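Long-range contacts in invasin ipaB (PDB 3U0C), which inserts with its partner IpaC into host-cell membranes to form the pore through which Shigella type III effectors pass into the cytosol: residues A[103-108]-A[183-188]; A[131-136]-A[159-164]. All coordinates share one frame; numbering follows the deposited sequence.

Both contacts join the same two long helices, 71-141 and 150-197, which run antiparallel as the arms of one hairpin. The centre of contact 1 lies about 2 Å from the centre of the chain. Contact 2 lies near the turn between the arms, with about 38 Å between the two contact centres and about 25 Å between their nearest atoms. Along the chain the order is 103-108, 131-136, 159-164, 183-188, so the pair close to the turn falls within the span bridged by the outer pair. Two such distant crossings are consistent with one long coiled coil, the elongated N-terminal domain of this translocator, rather than a compact globule.

Contact 1: A[103-108]-A[183-188]; sequences SETEGL and SKLTDK
Lys188 sets its NZ beside Leu108 CD1 of the facing helix, at 3.7 Å, while two groups of its own helix draw that ammonium back. It makes a weak hydrogen bond to Lys184 O (3.4 Å from NZ) and a long salt bridge to Asp187, whose OD2 also accepts a bond from Gln191 NE2. The chain is folded to get there: chi2 of -47° turns CD out of an extended course, and chi4 of -64° bends NZ. A lysine suits this seam because its methylenes can pack while its charge stays among polar groups.

Glu104 crosses this lysine at about a right angle, and its OE1 comes 3.3 Å from Lys188 CE. OE1 and NZ do not touch, yet their opposite charges could still attract. At the next residue, Thr105 OG1 faces Lys188 CB at 3.6 Å and makes a weak hydrogen bond to Leu101 O, which lets the hydroxyl sit against methylenes and still have a partner in its own helix.

Apolar packing supplies the rest. Leu108, the residue most covered here, places CB 3.8 Å from Leu185 CD2, and its CD1 lies 3.9 Å from Lys184 CB. Leu185 CD2 reaches Thr105 O as well; both leucines suit the seam by offering methyls to it. Lys184 lends its inner methylenes, its amine leading away from the partner helix.

With segment axes 10.0 Å apart at 163°, and leucines sharing the seam with threonine and lysine, this is a partly polar crossing of a long antiparallel coiled coil.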
ATOM      1  N   SER A 103       7.567  -1.677  -5.628  1.00 34.99           N
ATOM      2  CA  SER A 103       7.336  -3.069  -5.297  1.00 33.72           C
ATOM      3  C   SER A 103       6.317  -3.187  -4.156  1.00 31.84           C
ATOM      4  O   SER A 103       5.386  -4.002  -4.214  1.00 30.90           O
ATOM      5  CB  SER A 103       8.658  -3.726  -4.914  1.00 33.85           C
ATOM      6  OG  SER A 103       8.450  -4.844  -4.079  1.00 37.79           O
ATOM      7  N   GLU A 104       6.495  -2.359  -3.128  1.00 28.01           N
ATOM      8  CA  GLU A 104       5.590  -2.321  -1.983  1.00 40.82           C
ATOM      9  C   GLU A 104       4.170  -1.964  -2.403  1.00 37.46           C
ATOM     10  O   GLU A 104       3.193  -2.571  -1.943  1.00 28.33           O
ATOM     11  CB  GLU A 104       6.080  -1.331  -0.929  1.00 28.41           C
ATOM     12  CG  GLU A 104       7.482  -1.618  -0.429  1.00 37.24           C
ATOM     13  CD  GLU A 104       7.871  -0.789   0.783  1.00 33.77           C
ATOM     14  OE1 GLU A 104       7.441   0.376   0.886  1.00 34.30           O
ATOM     15  OE2 GLU A 104       8.605  -1.313   1.643  1.00 34.36           O
ATOM     16  N   THR A 105       4.067  -0.967  -3.272  1.00 25.59           N
ATOM     17  CA  THR A 105       2.787  -0.552  -3.813  1.00 26.34           C
ATOM     18  C   THR A 105       2.092  -1.683  -4.588  1.00 24.67           C
ATOM     19  O   THR A 105       0.888  -1.874  -4.457  1.00 24.85           O
ATOM     20  CB  THR A 105       2.919   0.726  -4.655  1.00 24.26           C
ATOM     21  OG1 THR A 105       2.996   1.854  -3.778  1.00 24.35           O
ATOM     22  CG2 THR A 105       1.745   0.899  -5.584  1.00 24.15           C
ATOM     23  N   GLU A 106       2.854  -2.436  -5.375  1.00 31.62           N
ATOM     24  CA  GLU A 106       2.293  -3.559  -6.121  1.00 31.02           C
ATOM     25  C   GLU A 106       1.783  -4.671  -5.219  1.00 29.49           C
ATOM     26  O   GLU A 106       0.745  -5.278  -5.500  1.00 30.43           O
ATOM     27  CB  GLU A 106       3.327  -4.119  -7.088  1.00 34.83           C
ATOM     28  CG  GLU A 106       3.535  -3.221  -8.282  1.00 40.92           C
ATOM     29  CD  GLU A 106       4.735  -3.603  -9.099  1.00 43.45           C
ATOM     30  OE1 GLU A 106       5.629  -4.289  -8.561  1.00 43.41           O
ATOM     31  OE2 GLU A 106       4.779  -3.212 -10.287  1.00 48.49           O
ATOM     32  N   GLY A 107       2.522  -4.946  -4.151  1.00 26.87           N
ATOM     33  CA  GLY A 107       2.124  -5.937  -3.175  1.00 28.53           C
ATOM     34  C   GLY A 107       0.832  -5.540  -2.491  1.00 29.95           C
ATOM     35  O   GLY A 107      -0.087  -6.330  -2.391  1.00 27.46           O
ATOM     36  N   LEU A 108       0.758  -4.291  -2.050  1.00 27.17           N
ATOM     37  CA  LEU A 108      -0.437  -3.791  -1.392  1.00 33.37           C
ATOM     38  C   LEU A 108      -1.641  -3.711  -2.336  1.00 31.74           C
ATOM     39  O   LEU A 108      -2.785  -3.819  -1.904  1.00 27.66           O
ATOM     40  CB  LEU A 108      -0.173  -2.429  -0.749  1.00 27.29           C
ATOM     41  CG  LEU A 108       0.742  -2.401   0.480  1.00 27.50           C
ATOM     42  CD1 LEU A 108       1.163  -0.970   0.799  1.00 27.37           C
ATOM     43  CD2 LEU A 108       0.089  -3.063   1.688  1.00 31.85           C
ATOM     44  N   SER A 183      -5.221   2.581   3.409  1.00 28.04           N
ATOM     45  CA  SER A 183      -4.502   3.588   4.162  1.00 28.14           C
ATOM     46  C   SER A 183      -2.989   3.431   3.958  1.00 27.81           C
ATOM     47  O   SER A 183      -2.262   4.412   3.832  1.00 33.66           O
ATOM     48  CB  SER A 183      -4.849   3.493   5.643  1.00 32.26           C
ATOM     49  OG  SER A 183      -4.242   4.556   6.361  1.00 38.43           O
ATOM     50  N   LYS A 184      -2.530   2.187   3.938  1.00 27.56           N
ATOM     51  CA  LYS A 184      -1.142   1.889   3.685  1.00 27.31           C
ATOM     52  C   LYS A 184      -0.726   2.357   2.284  1.00 36.42           C
ATOM     53  O   LYS A 184       0.393   2.815   2.099  1.00 26.64           O
ATOM     54  CB  LYS A 184      -0.842   0.402   3.881  1.00 27.41           C
ATOM     55  CG  LYS A 184      -0.705  -0.019   5.345  1.00 27.88           C
ATOM     56  CD  LYS A 184      -0.356  -1.492   5.497  1.00 28.03           C
ATOM     57  CE  LYS A 184      -0.758  -2.022   6.881  1.00 41.26           C
ATOM     58  NZ  LYS A 184      -0.148  -3.357   7.173  1.00 46.60           N
ATOM     59  N   LEU A 185      -1.627   2.246   1.304  1.00 33.56           N
ATOM     60  CA  LEU A 185      -1.321   2.729  -0.040  1.00 31.07           C
ATOM     61  C   LEU A 185      -1.161   4.236  -0.013  1.00 29.24           C
ATOM     62  O   LEU A 185      -0.236   4.777  -0.621  1.00 26.83           O
ATOM     63  CB  LEU A 185      -2.379   2.314  -1.068  1.00 27.07           C
ATOM     64  CG  LEU A 185      -2.234   0.872  -1.568  1.00 26.99           C
ATOM     65  CD1 LEU A 185      -3.550   0.316  -2.102  1.00 27.18           C
ATOM     66  CD2 LEU A 185      -1.132   0.756  -2.594  1.00 26.58           C
ATOM     67  N   THR A 186      -2.063   4.903   0.696  1.00 31.77           N
ATOM     68  CA  THR A 186      -1.936   6.328   0.912  1.00 34.50           C
ATOM     69  C   THR A 186      -0.603   6.678   1.580  1.00 38.13           C
ATOM     70  O   THR A 186       0.052   7.641   1.175  1.00 39.51           O
ATOM     71  CB  THR A 186      -3.129   6.909   1.699  1.00 35.79           C
ATOM     72  OG1 THR A 186      -4.333   6.650   0.978  1.00 35.77           O
ATOM     73  CG2 THR A 186      -2.994   8.414   1.841  1.00 35.72           C
ATOM     74  N   ASP A 187      -0.178   5.894   2.570  1.00 32.12           N
ATOM     75  CA  ASP A 187       1.141   6.132   3.146  1.00 32.21           C
ATOM     76  C   ASP A 187       2.239   6.061   2.092  1.00 30.63           C
ATOM     77  O   ASP A 187       3.242   6.769   2.190  1.00 32.84           O
ATOM     78  CB  ASP A 187       1.506   5.149   4.259  1.00 28.04           C
ATOM     79  CG  ASP A 187       2.938   5.367   4.766  1.00 46.56           C
ATOM     80  OD1 ASP A 187       3.139   6.330   5.535  1.00 51.58           O
ATOM     81  OD2 ASP A 187       3.856   4.613   4.371  1.00 45.42           O
ATOM     82  N   LYS A 188       2.073   5.182   1.110  1.00 27.62           N
ATOM     83  CA  LYS A 188       3.093   5.043   0.080  1.00 27.21           C
ATOM     84  C   LYS A 188       3.143   6.289  -0.790  1.00 30.75           C
ATOM     85  O   LYS A 188       4.211   6.678  -1.265  1.00 31.69           O
ATOM     86  CB  LYS A 188       2.895   3.779  -0.751  1.00 26.97           C
ATOM     87  CG  LYS A 188       3.053   2.496   0.062  1.00 27.25           C
ATOM     88  CD  LYS A 188       4.306   2.534   0.927  1.00 27.46           C
ATOM     89  CE  LYS A 188       4.411   1.331   1.835  1.00 42.05           C
ATOM     90  NZ  LYS A 188       3.291   1.290   2.843  1.00 47.42           N
TER

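Contact 2: A[131-136]-A[159-164]; sequences NKINQI and QLTIKK
Leu160 and Ile133 form the apolar heart of the contact, their side chains sliding past each other in opposite directions with Ile133 CG1 3.6 Å from Leu160 CB. Leu160 enters between residues of the facing helix: its CD1 meets Lys132 CB at 3.7 Å, and the side chain also touches Leu129 one turn earlier. Positions 129, 132, 133 and 136 frame it as a knob in a hole, Ile136 being the loosest wall and its exact position doubtful. A leucine fits because its branched end spreads two methyls over the Lys132 methylenes while CB meets Ile133. Ile133 reaches back from its own helix. Its chi1 of -70° sets CG1 anti to the carbonyl carbon, and the longer branch of this isoleucine ends in CD1, which can thus reach the facing backbone, 3.7 Å from Leu160 O. Ile136 also touches Leu153, Glu156 and Glu157, which continues the contact between the helices toward the hairpin turn.

A second group of contacts uses the aliphatic parts of lysines. Lys132 crosses Leu160 at about a right angle, its CD 3.9 Å from Leu160 CD2, and then runs on extended so that its amine leaves the contact. Lys164 has CG anti to the backbone N (chi1 168°), and its CD lies 3.7 Å from Ile133 CD1. Both cover the edges of the core with methylenes while the charges stay away from it.

The polar part is slight. Thr161 OG1 stands 4.0 Å from Ile133 CD1, but its hydrogen bond goes to Glu157 O within its own helix.

No hydrogen bond joins the two segments; with axes 9.7 Å apart at 155°, Leu160 set among residues of helix 71-141 is the knobs-into-holes packing of an antiparallel coiled coil, close to its hairpin turn.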
ATOM      1  N   ASN A 131     -31.609 -14.934   3.735  1.00 48.05           N
ATOM      2  CA  ASN A 131     -32.646 -15.648   3.013  1.00 53.85           C
ATOM      3  C   ASN A 131     -33.168 -16.861   3.783  1.00 54.42           C
ATOM      4  O   ASN A 131     -34.377 -17.006   3.986  1.00 49.35           O
ATOM      5  CB  ASN A 131     -32.145 -16.077   1.641  1.00 54.52           C
ATOM      6  CG  ASN A 131     -31.976 -14.909   0.719  1.00 59.10           C
ATOM      7  OD1 ASN A 131     -32.541 -13.846   0.970  1.00 58.53           O
ATOM      8  ND2 ASN A 131     -31.189 -15.077  -0.351  1.00 61.69           N
ATOM      9  N   LYS A 132     -32.254 -17.727   4.206  1.00 42.17           N
ATOM     10  CA  LYS A 132     -32.639 -18.922   4.928  1.00 44.79           C
ATOM     11  C   LYS A 132     -33.484 -18.580   6.160  1.00 46.32           C
ATOM     12  O   LYS A 132     -34.499 -19.217   6.417  1.00 43.81           O
ATOM     13  CB  LYS A 132     -31.405 -19.737   5.300  1.00 42.10           C
ATOM     14  CG  LYS A 132     -30.678 -20.270   4.076  1.00 60.17           C
ATOM     15  CD  LYS A 132     -29.448 -21.080   4.464  1.00 55.25           C
ATOM     16  CE  LYS A 132     -28.672 -21.501   3.231  1.00 51.07           C
ATOM     17  NZ  LYS A 132     -27.634 -22.505   3.598  1.00 50.25           N
ATOM     18  N   ILE A 133     -33.055 -17.561   6.900  1.00 52.71           N
ATOM     19  CA  ILE A 133     -33.792 -17.042   8.050  1.00 51.63           C
ATOM     20  C   ILE A 133     -35.171 -16.495   7.683  1.00 51.35           C
ATOM     21  O   ILE A 133     -36.142 -16.780   8.377  1.00 55.91           O
ATOM     22  CB  ILE A 133     -32.990 -15.939   8.781  1.00 48.94           C
ATOM     23  CG1 ILE A 133     -31.775 -16.544   9.487  1.00 45.41           C
ATOM     24  CG2 ILE A 133     -33.874 -15.188   9.769  1.00 44.31           C
ATOM     25  CD1 ILE A 133     -30.737 -15.525   9.883  1.00 41.43           C
ATOM     26  N   ASN A 134     -35.277 -15.712   6.613  1.00 48.70           N
ATOM     27  CA  ASN A 134     -36.594 -15.188   6.251  1.00 52.29           C
ATOM     28  C   ASN A 134     -37.514 -16.298   5.756  1.00 56.68           C
ATOM     29  O   ASN A 134     -38.686 -16.369   6.122  1.00 57.98           O
ATOM     30  CB  ASN A 134     -36.504 -14.051   5.237  1.00 52.26           C
ATOM     31  CG  ASN A 134     -35.836 -12.808   5.815  1.00 63.23           C
ATOM     32  OD1 ASN A 134     -35.031 -12.900   6.753  1.00 62.75           O
ATOM     33  ND2 ASN A 134     -36.173 -11.633   5.266  1.00 63.40           N
ATOM     34  N   GLN A 135     -36.951 -17.167   4.931  1.00 74.65           N
ATOM     35  CA  GLN A 135     -37.641 -18.342   4.457  1.00 71.15           C
ATOM     36  C   GLN A 135     -38.197 -19.106   5.634  1.00 67.46           C
ATOM     37  O   GLN A 135     -39.400 -19.365   5.698  1.00 66.59           O
ATOM     38  CB  GLN A 135     -36.668 -19.241   3.712  1.00 71.60           C
ATOM     39  CG  GLN A 135     -36.151 -18.653   2.415  1.00 81.02           C
ATOM     40  CD  GLN A 135     -35.147 -19.578   1.793  1.00 83.57           C
ATOM     41  OE1 GLN A 135     -34.503 -20.384   2.504  1.00 85.11           O
ATOM     42  NE2 GLN A 135     -34.981 -19.478   0.469  1.00 77.74           N
ATOM     43  N   ILE A 136     -37.322 -19.467   6.563  1.00 42.01           N
ATOM     44  CA  ILE A 136     -37.737 -20.252   7.709  1.00 42.26           C
ATOM     45  C   ILE A 136     -38.726 -19.473   8.574  1.00 39.86           C
ATOM     46  O   ILE A 136     -39.696 -20.044   9.082  1.00 40.76           O
ATOM     47  CB  ILE A 136     -36.544 -20.707   8.545  1.00 41.06           C
ATOM     48  CG1 ILE A 136     -36.982 -21.731   9.571  1.00 39.36           C
ATOM     49  CG2 ILE A 136     -35.925 -19.531   9.267  1.00 37.22           C
ATOM     50  CD1 ILE A 136     -35.850 -22.346  10.305  1.00 38.46           C
ATOM     51  N   GLN A 159     -29.830 -21.337  14.977  1.00 46.04           N
ATOM     52  CA  GLN A 159     -28.547 -21.684  14.405  1.00 40.83           C
ATOM     53  C   GLN A 159     -28.178 -20.760  13.248  1.00 42.32           C
ATOM     54  O   GLN A 159     -27.049 -20.299  13.168  1.00 39.52           O
ATOM     55  CB  GLN A 159     -28.514 -23.154  13.991  1.00 41.77           C
ATOM     56  CG  GLN A 159     -28.449 -24.089  15.188  1.00 51.03           C
ATOM     57  CD  GLN A 159     -27.314 -23.739  16.121  1.00 50.93           C
ATOM     58  OE1 GLN A 159     -26.375 -23.021  15.736  1.00 57.32           O
ATOM     59  NE2 GLN A 159     -27.379 -24.241  17.355  1.00 40.92           N
ATOM     60  N   LEU A 160     -29.127 -20.472  12.365  1.00 43.23           N
ATOM     61  CA  LEU A 160     -28.851 -19.584  11.243  1.00 43.89           C
ATOM     62  C   LEU A 160     -28.563 -18.182  11.747  1.00 45.58           C
ATOM     63  O   LEU A 160     -27.824 -17.415  11.126  1.00 39.93           O
ATOM     64  CB  LEU A 160     -30.019 -19.544  10.268  1.00 42.85           C
ATOM     65  CG  LEU A 160     -30.251 -20.815   9.438  1.00 50.54           C
ATOM     66  CD1 LEU A 160     -31.639 -20.789   8.798  1.00 45.37           C
ATOM     67  CD2 LEU A 160     -29.146 -20.988   8.390  1.00 43.84           C
ATOM     68  N   THR A 161     -29.170 -17.853  12.880  1.00 48.33           N
ATOM     69  CA  THR A 161     -28.951 -16.555  13.480  1.00 35.83           C
ATOM     70  C   THR A 161     -27.542 -16.461  14.061  1.00 36.52           C
ATOM     71  O   THR A 161     -26.856 -15.459  13.870  1.00 34.01           O
ATOM     72  CB  THR A 161     -30.020 -16.249  14.525  1.00 35.91           C
ATOM     73  OG1 THR A 161     -31.261 -15.978  13.854  1.00 38.46           O
ATOM     74  CG2 THR A 161     -29.621 -15.058  15.363  1.00 34.77           C
ATOM     75  N   ILE A 162     -27.105 -17.516  14.740  1.00 37.36           N
ATOM     76  CA  ILE A 162     -25.765 -17.560  15.295  1.00 38.66           C
ATOM     77  C   ILE A 162     -24.707 -17.491  14.199  1.00 40.81           C
ATOM     78  O   ILE A 162     -23.621 -16.943  14.401  1.00 36.25           O
ATOM     79  CB  ILE A 162     -25.542 -18.821  16.103  1.00 38.77           C
ATOM     80  CG1 ILE A 162     -26.409 -18.788  17.357  1.00 37.25           C
ATOM     81  CG2 ILE A 162     -24.068 -18.959  16.471  1.00 36.39           C
ATOM     82  CD1 ILE A 162     -26.063 -19.859  18.323  1.00 37.59           C
ATOM     83  N   LYS A 163     -25.035 -18.051  13.036  1.00 41.95           N
ATOM     84  CA  LYS A 163     -24.106 -18.062  11.919  1.00 47.63           C
ATOM     85  C   LYS A 163     -24.038 -16.698  11.267  1.00 43.27           C
ATOM     86  O   LYS A 163     -22.965 -16.235  10.891  1.00 49.58           O
ATOM     87  CB  LYS A 163     -24.502 -19.127  10.895  1.00 39.52           C
ATOM     88  CG  LYS A 163     -24.099 -20.529  11.291  1.00 39.88           C
ATOM     89  CD  LYS A 163     -24.341 -21.494  10.145  1.00 52.22           C
ATOM     90  CE  LYS A 163     -25.305 -22.602  10.550  1.00 55.19           C
ATOM     91  NZ  LYS A 163     -24.586 -23.895  10.697  1.00 56.19           N
ATOM     92  N   LYS A 164     -25.193 -16.060  11.142  1.00 41.39           N
ATOM     93  CA  LYS A 164     -25.291 -14.746  10.530  1.00 38.99           C
ATOM     94  C   LYS A 164     -24.638 -13.658  11.393  1.00 35.07           C
ATOM     95  O   LYS A 164     -23.996 -12.761  10.860  1.00 36.34           O
ATOM     96  CB  LYS A 164     -26.751 -14.403  10.255  1.00 44.38           C
ATOM     97  CG  LYS A 164     -27.007 -12.951   9.885  1.00 48.53           C
ATOM     98  CD  LYS A 164     -28.464 -12.577  10.173  1.00 58.48           C
ATOM     99  CE  LYS A 164     -28.623 -11.061  10.167  1.00 69.59           C
ATOM    100  NZ  LYS A 164     -27.530 -10.376  10.949  1.00 71.45           N
TER